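Local structure of UDP-glucose:anthocyanidin 3-O-glucosyltransferase (Clitoria ternatea, 4REN) at residues 116-121 with 197-202; 81-86 with 188-193. The protein is a plant glycosyltransferase of the GT-B fold, in which two Rossmann-like domains face each other across a cleft. All coordinates share one frame; numbering follows the deposited sequence.

Overall arrangement
Both contacts belong to the N-terminal Rossmann-like half of the GT-B fold, whose parallel sheet includes strand 110-114 just ahead of segment 116-121. Their segments alternate along the chain (81-86, 116-121, 188-193, 197-202), and the short helices 191-196 and 199-202 are consecutive, with two residues between them. The centres of contact 1 and contact 2 lie about 13 Å apart, yet the two join through packing: Phe116 CD2 stands 3.9 Å from Phe192 CE1, and Phe116 O is 3.7 Å from Leu86 CD2. Phe116, Leu82 and Phe192 all approach the same face of P5M. The ligand is also hydrogen-bonded to His17, Asp181 and Pro78, outside these segments.

Contact 1. Residues 116-121 with 197-202; sequences FVTSSL and NSLGVV. With P5M (2-(3,4-dihydroxy-5-methoxyphenyl)-3,5,7-trihydroxychromenium), chain B.
The Phe116 ring meets both Leu199 and P5M with its edge. Leu199 CD1 lies 4.1 Å from Phe116 CE1, close to the ring plane, while on the other side of CZ, Phe116 CE2 comes to 3.7 Å from P5M C9, also in plane; here the ring edge stands over the face of the chromenium, the planes roughly perpendicular. Phe12 packs edge-to-face with the ring, and His17 meets it with planes at about 45°. Although the CB of Phe116 points away from segment 197-202, CG is anti to the carbonyl carbon (chi1 -67°), and this swings the far edge of the ring back to Leu199.

Beyond the ring, Thr118 and Val202 meet at roughly a right angle, CG2 of Thr118 lying 4.1 Å from CG1 of Val202. The same Val202 CG1 packs 3.8 Å from Leu121 CD2, as the two side chains run past each other in opposite directions; Trp131 touches both. One water, 2.6 Å from Thr118 OG1, donates to Ser198 OG at 2.9 Å. Ser198 OG is also hydrogen-bonded to Thr195 O.

The turn between strand 110-114 and helix 119-127 thus packs on the short helix 199-202 of the N-terminal Rossmann-like domain without a direct hydrogen bond. The chemistry implies methyl and ring-edge packing, with a water bridging the partly exposed Thr118 and Ser198, and the Phe116 ring also reaches the ligand.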
loop_
_atom_site.group_PDB
_atom_site.type_symbol
_atom_site.label_atom_id
_atom_site.label_comp_id
_atom_site.label_asym_id
_atom_site.label_seq_id
_atom_site.Cartn_x
_atom_site.Cartn_y
_atom_site.Cartn_z
ATOM N N PHE A 116 1.905 -8.156 9.128
ATOM C CA PHE A 116 3.275 -7.993 9.619
ATOM C C PHE A 116 3.385 -8.153 11.138
ATOM O O PHE A 116 4.436 -8.544 11.653
ATOM C CB PHE A 116 3.856 -6.645 9.177
ATOM C CG PHE A 116 4.062 -6.526 7.691
ATOM C CD1 PHE A 116 3.943 -7.636 6.863
ATOM C CD2 PHE A 116 4.379 -5.303 7.123
ATOM C CE1 PHE A 116 4.128 -7.524 5.496
ATOM C CE2 PHE A 116 4.570 -5.186 5.756
ATOM C CZ PHE A 116 4.445 -6.298 4.943
ATOM N N VAL A 117 2.304 -7.852 11.851
ATOM C CA VAL A 117 2.266 -8.069 13.292
ATOM C C VAL A 117 2.003 -9.550 13.544
ATOM O O VAL A 117 0.922 -9.940 13.985
ATOM C CB VAL A 117 1.183 -7.206 13.973
ATOM C CG1 VAL A 117 1.418 -7.134 15.473
ATOM C CG2 VAL A 117 1.193 -5.810 13.388
ATOM N N THR A 118 3.009 -10.370 13.257
ATOM C CA THR A 118 2.880 -11.820 13.338
ATOM C C THR A 118 2.792 -12.315 14.776
ATOM O O THR A 118 2.414 -13.461 15.021
ATOM C CB THR A 118 4.052 -12.520 12.629
ATOM O OG1 THR A 118 5.282 -12.178 13.280
ATOM C CG2 THR A 118 4.119 -12.092 11.177
ATOM N N SER A 119 3.144 -11.449 15.721
ATOM C CA SER A 119 3.052 -11.782 17.137
ATOM C C SER A 119 1.601 -11.852 17.607
ATOM O O SER A 119 1.302 -12.461 18.632
ATOM C CB SER A 119 3.830 -10.770 17.984
ATOM O OG SER A 119 5.224 -11.000 17.916
ATOM N N SER A 120 0.700 -11.227 16.857
ATOM C CA SER A 120 -0.712 -11.232 17.215
ATOM C C SER A 120 -1.350 -12.588 16.922
ATOM O O SER A 120 -2.417 -12.906 17.451
ATOM C CB SER A 120 -1.455 -10.116 16.485
ATOM O OG SER A 120 -1.303 -10.246 15.088
ATOM N N LEU A 121 -0.697 -13.382 16.079
ATOM C CA LEU A 121 -1.119 -14.758 15.849
ATOM C C LEU A 121 -0.881 -15.564 17.120
ATOM O O LEU A 121 -1.690 -16.417 17.490
ATOM C CB LEU A 121 -0.349 -15.372 14.676
ATOM C CG LEU A 121 -0.518 -16.878 14.438
ATOM C CD1 LEU A 121 -1.947 -17.216 14.057
ATOM C CD2 LEU A 121 0.451 -17.383 13.381
ATOM N N ASN A 197 9.621 -12.984 6.011
ATOM C CA ASN A 197 9.951 -14.304 5.491
ATOM C C ASN A 197 9.269 -15.435 6.261
ATOM O O ASN A 197 9.423 -16.607 5.920
ATOM C CB ASN A 197 11.467 -14.503 5.448
ATOM C CG ASN A 197 12.151 -13.544 4.491
ATOM O OD1 ASN A 197 13.314 -13.185 4.672
ATOM N ND2 ASN A 197 11.421 -13.112 3.471
ATOM N N SER A 198 8.511 -15.077 7.291
ATOM C CA SER A 198 7.772 -16.058 8.079
ATOM C C SER A 198 6.314 -16.148 7.628
ATOM O O SER A 198 5.556 -16.986 8.115
ATOM C CB SER A 198 7.838 -15.701 9.566
ATOM O OG SER A 198 7.267 -14.427 9.816
ATOM N N LEU A 199 5.937 -15.287 6.687
ATOM C CA LEU A 199 4.551 -15.186 6.232
ATOM C C LEU A 199 3.998 -16.473 5.616
ATOM O O LEU A 199 2.833 -16.813 5.827
ATOM C CB LEU A 199 4.392 -14.021 5.255
ATOM C CG LEU A 199 4.472 -12.620 5.860
ATOM C CD1 LEU A 199 4.324 -11.562 4.782
ATOM C CD2 LEU A 199 3.412 -12.446 6.932
ATOM N N GLY A 200 4.829 -17.191 4.864
ATOM C CA GLY A 200 4.399 -18.425 4.225
ATOM C C GLY A 200 3.972 -19.493 5.216
ATOM O O GLY A 200 3.262 -20.440 4.865
ATOM N N VAL A 201 4.413 -19.331 6.459
ATOM C CA VAL A 201 4.082 -20.248 7.541
ATOM C C VAL A 201 3.022 -19.631 8.456
ATOM O O VAL A 201 2.138 -20.326 8.961
ATOM C CB VAL A 201 5.348 -20.600 8.350
ATOM C CG1 VAL A 201 4.994 -21.346 9.628
ATOM C CG2 VAL A 201 6.303 -21.417 7.499
ATOM N N VAL A 202 3.112 -18.318 8.649
ATOM C CA VAL A 202 2.170 -17.591 9.497
ATOM C C VAL A 202 0.784 -17.466 8.860
ATOM O O VAL A 202 -0.226 -17.772 9.493
ATOM C CB VAL A 202 2.712 -16.187 9.860
ATOM C CG1 VAL A 202 1.621 -15.321 10.471
ATOM C CG2 VAL A 202 3.893 -16.300 10.808
HETATM O O30 P5M B . 5.051 -5.747 1.025
HETATM C C2 P5M B . 6.309 -5.402 1.417
HETATM C C3 P5M B . 6.552 -4.191 2.243
HETATM C C9 P5M B . 5.520 -3.361 2.656
HETATM C C10 P5M B . 5.810 -2.242 3.431
HETATM O O27 P5M B . 4.778 -1.443 3.822
HETATM C C1 P5M B . 7.398 -6.182 1.045
HETATM C C6 P5M B . 8.695 -5.849 1.433
HETATM O O29 P5M B . 9.728 -6.646 1.042
HETATM C C5 P5M B . 8.967 -4.725 2.210
HETATM C C4 P5M B . 7.949 -3.882 2.630
HETATM O O12 P5M B . 8.231 -2.783 3.389
HETATM C C11 P5M B . 7.227 -1.947 3.809
HETATM C C14 P5M B . 7.646 -0.777 4.637
HETATM C C15 P5M B . 9.012 -0.527 4.700
HETATM C C16 P5M B . 9.530 0.528 5.438
HETATM O O22 P5M B . 10.874 0.746 5.471
HETATM C C19 P5M B . 6.741 0.028 5.331
HETATM C C18 P5M B . 7.164 1.112 6.098
HETATM O O21 P5M B . 6.259 1.893 6.770
HETATM C C23 P5M B . 5.240 2.577 6.043
HETATM C C17 P5M B . 8.611 1.411 6.184
HETATM O O24 P5M B . 9.087 2.455 6.921
HETATM O O HOH W 1 6.842 -14.213 12.659
#

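Contact 2. Residues 81-86 with 188-193; sequences KLDLFL and KETLFS. With P5M (2-(3,4-dihydroxy-5-methoxyphenyl)-3,5,7-trihydroxychromenium), chain B.
Leu82 puts its CD1 methyl squarely over one face of the Phe192 ring, a CH-pi contact 3.8 Å from the centroid and only 8° off the ring normal. With CG anti to the amide nitrogen (chi1 177°), the Phe192 ring reaches P5M by its far edge: Phe192 CZ is 3.5 Å from P5M O12. Leu82 CD1 is shared, since P5M C17 lies 3.7 Å from it. At the ring edge, Leu86 CD1 approaches Phe192 CD1 at 4.0 Å, the side chains crossing at a slant, while Leu86 CB packs against Leu191 CD2.

The side of helix 80-86 here meets the N-terminal turn of helix 191-196. Asp83 lies across Phe192, and its OD1 takes a weak, bent hydrogen bond from Phe192 N (2.7 Å, 122° at the hydrogen). Thr190, the N-cap, forms a capping box with Ser193: Thr190 OG1 accepts from Ser193 N at 2.9 Å, and Ser193 OG accepts in return from Thr190 N at 3.0 Å.

The carboxylate of Asp83 thus sits beside a helix N-terminus, whose dipole would probably favour its negative charge; Leu86 and Leu191 pack helix to helix, while Leu82 and Phe192 offer the ligand an apolar surface.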
loop_
_atom_site.group_PDB
_atom_site.type_symbol
_atom_site.label_atom_id
_atom_site.label_comp_id
_atom_site.label_asym_id
_atom_site.label_seq_id
_atom_site.Cartn_x
_atom_site.Cartn_y
_atom_site.Cartn_z
ATOM N N LYS A 81 12.649 1.599 13.344
ATOM C CA LYS A 81 11.423 1.773 14.122
ATOM C C LYS A 81 10.484 0.582 13.990
ATOM O O LYS A 81 9.807 0.214 14.950
ATOM C CB LYS A 81 10.701 3.065 13.731
ATOM C CG LYS A 81 11.245 4.307 14.419
ATOM C CD LYS A 81 10.556 5.564 13.917
ATOM C CE LYS A 81 11.051 6.795 14.657
ATOM N NZ LYS A 81 10.384 8.038 14.180
ATOM N N LEU A 82 10.442 -0.015 12.803
ATOM C CA LEU A 82 9.625 -1.202 12.585
ATOM C C LEU A 82 10.175 -2.345 13.434
ATOM O O LEU A 82 9.425 -3.037 14.129
ATOM C CB LEU A 82 9.615 -1.609 11.108
ATOM C CG LEU A 82 9.534 -0.540 10.014
ATOM C CD1 LEU A 82 9.277 -1.186 8.661
ATOM C CD2 LEU A 82 8.479 0.508 10.307
ATOM N N ASP A 83 11.493 -2.526 13.370
ATOM C CA ASP A 83 12.181 -3.557 14.140
ATOM C C ASP A 83 11.953 -3.402 15.641
ATOM O O ASP A 83 11.677 -4.379 16.342
ATOM C CB ASP A 83 13.684 -3.523 13.845
ATOM C CG ASP A 83 14.037 -4.183 12.530
ATOM O OD1 ASP A 83 13.300 -5.095 12.103
ATOM O OD2 ASP A 83 15.059 -3.796 11.928
ATOM N N LEU A 84 12.073 -2.172 16.129
ATOM C CA LEU A 84 11.914 -1.894 17.551
ATOM C C LEU A 84 10.508 -2.231 18.040
ATOM O O LEU A 84 10.342 -2.788 19.123
ATOM C CB LEU A 84 12.267 -0.439 17.864
ATOM C CG LEU A 84 13.751 -0.077 17.803
ATOM C CD1 LEU A 84 13.983 1.351 18.258
ATOM C CD2 LEU A 84 14.557 -1.039 18.649
ATOM N N PHE A 85 9.498 -1.905 17.238
ATOM C CA PHE A 85 8.126 -2.247 17.590
ATOM C C PHE A 85 7.903 -3.754 17.528
ATOM O O PHE A 85 7.253 -4.325 18.401
ATOM C CB PHE A 85 7.126 -1.531 16.679
ATOM C CG PHE A 85 5.717 -2.031 16.826
ATOM C CD1 PHE A 85 4.931 -1.630 17.898
ATOM C CD2 PHE A 85 5.182 -2.915 15.902
ATOM C CE1 PHE A 85 3.638 -2.097 18.040
ATOM C CE2 PHE A 85 3.892 -3.388 16.040
ATOM C CZ PHE A 85 3.117 -2.975 17.107
ATOM N N LEU A 86 8.437 -4.394 16.492
ATOM C CA LEU A 86 8.296 -5.838 16.340
ATOM C C LEU A 86 9.000 -6.581 17.471
ATOM O O LEU A 86 8.606 -7.690 17.833
ATOM C CB LEU A 86 8.833 -6.300 14.983
ATOM C CG LEU A 86 8.019 -5.921 13.744
ATOM C CD1 LEU A 86 8.724 -6.361 12.467
ATOM C CD2 LEU A 86 6.625 -6.519 13.818
ATOM N N LYS A 188 22.710 -8.684 7.022
ATOM C CA LYS A 188 21.737 -7.771 6.420
ATOM C C LYS A 188 20.298 -8.164 6.738
ATOM O O LYS A 188 19.355 -7.457 6.382
ATOM C CB LYS A 188 21.925 -7.711 4.905
ATOM C CG LYS A 188 23.205 -7.029 4.459
ATOM C CD LYS A 188 23.217 -6.851 2.948
ATOM C CE LYS A 188 24.341 -5.928 2.504
ATOM N NZ LYS A 188 24.245 -5.592 1.055
ATOM N N GLU A 189 20.138 -9.299 7.405
ATOM C CA GLU A 189 18.825 -9.815 7.756
ATOM C C GLU A 189 18.278 -9.075 8.975
ATOM O O GLU A 189 18.876 -9.106 10.049
ATOM C CB GLU A 189 18.932 -11.313 8.038
ATOM C CG GLU A 189 17.629 -12.083 7.968
ATOM C CD GLU A 189 17.857 -13.583 7.927
ATOM O OE1 GLU A 189 19.008 -14.000 7.673
ATOM O OE2 GLU A 189 16.891 -14.343 8.148
ATOM N N THR A 190 17.146 -8.398 8.802
ATOM C CA THR A 190 16.527 -7.642 9.888
ATOM C C THR A 190 15.396 -8.428 10.535
ATOM O O THR A 190 14.943 -9.433 9.990
ATOM C CB THR A 190 15.970 -6.290 9.396
ATOM O OG1 THR A 190 15.007 -6.511 8.358
ATOM C CG2 THR A 190 17.085 -5.415 8.864
ATOM N N LEU A 191 14.948 -7.963 11.698
ATOM C CA LEU A 191 13.796 -8.550 12.371
ATOM C C LEU A 191 12.550 -8.347 11.518
ATOM O O LEU A 191 11.631 -9.164 11.538
ATOM C CB LEU A 191 13.605 -7.920 13.751
ATOM C CG LEU A 191 12.441 -8.415 14.618
ATOM C CD1 LEU A 191 12.525 -9.914 14.830
ATOM C CD2 LEU A 191 12.425 -7.698 15.952
ATOM N N PHE A 192 12.534 -7.251 10.765
ATOM C CA PHE A 192 11.445 -6.947 9.847
ATOM C C PHE A 192 11.441 -7.906 8.658
ATOM O O PHE A 192 10.383 -8.359 8.220
ATOM C CB PHE A 192 11.553 -5.500 9.361
ATOM C CG PHE A 192 10.513 -5.118 8.347
ATOM C CD1 PHE A 192 9.166 -5.122 8.678
ATOM C CD2 PHE A 192 10.885 -4.739 7.065
ATOM C CE1 PHE A 192 8.207 -4.767 7.746
ATOM C CE2 PHE A 192 9.931 -4.380 6.127
ATOM C CZ PHE A 192 8.589 -4.394 6.468
ATOM N N SER A 193 12.628 -8.213 8.138
ATOM C CA SER A 193 12.742 -9.121 7.001
ATOM C C SER A 193 12.555 -10.568 7.440
ATOM O O SER A 193 12.067 -11.397 6.671
ATOM C CB SER A 193 14.089 -8.953 6.293
ATOM O OG SER A 193 15.122 -9.622 6.994
HETATM O O30 P5M B . 5.051 -5.747 1.025
HETATM C C2 P5M B . 6.309 -5.402 1.417
HETATM C C3 P5M B . 6.552 -4.191 2.243
HETATM C C9 P5M B . 5.520 -3.361 2.656
HETATM C C10 P5M B . 5.810 -2.242 3.431
HETATM O O27 P5M B . 4.778 -1.443 3.822
HETATM C C1 P5M B . 7.398 -6.182 1.045
HETATM C C6 P5M B . 8.695 -5.849 1.433
HETATM O O29 P5M B . 9.728 -6.646 1.042
HETATM C C5 P5M B . 8.967 -4.725 2.210
HETATM C C4 P5M B . 7.949 -3.882 2.630
HETATM O O12 P5M B . 8.231 -2.783 3.389
HETATM C C11 P5M B . 7.227 -1.947 3.809
HETATM C C14 P5M B . 7.646 -0.777 4.637
HETATM C C15 P5M B . 9.012 -0.527 4.700
HETATM C C16 P5M B . 9.530 0.528 5.438
HETATM O O22 P5M B . 10.874 0.746 5.471
HETATM C C19 P5M B . 6.741 0.028 5.331
HETATM C C18 P5M B . 7.164 1.112 6.098
HETATM O O21 P5M B . 6.259 1.893 6.770
HETATM C C23 P5M B . 5.240 2.577 6.043
HETATM C C17 P5M B . 8.611 1.411 6.184
HETATM O O24 P5M B . 9.087 2.455 6.921
#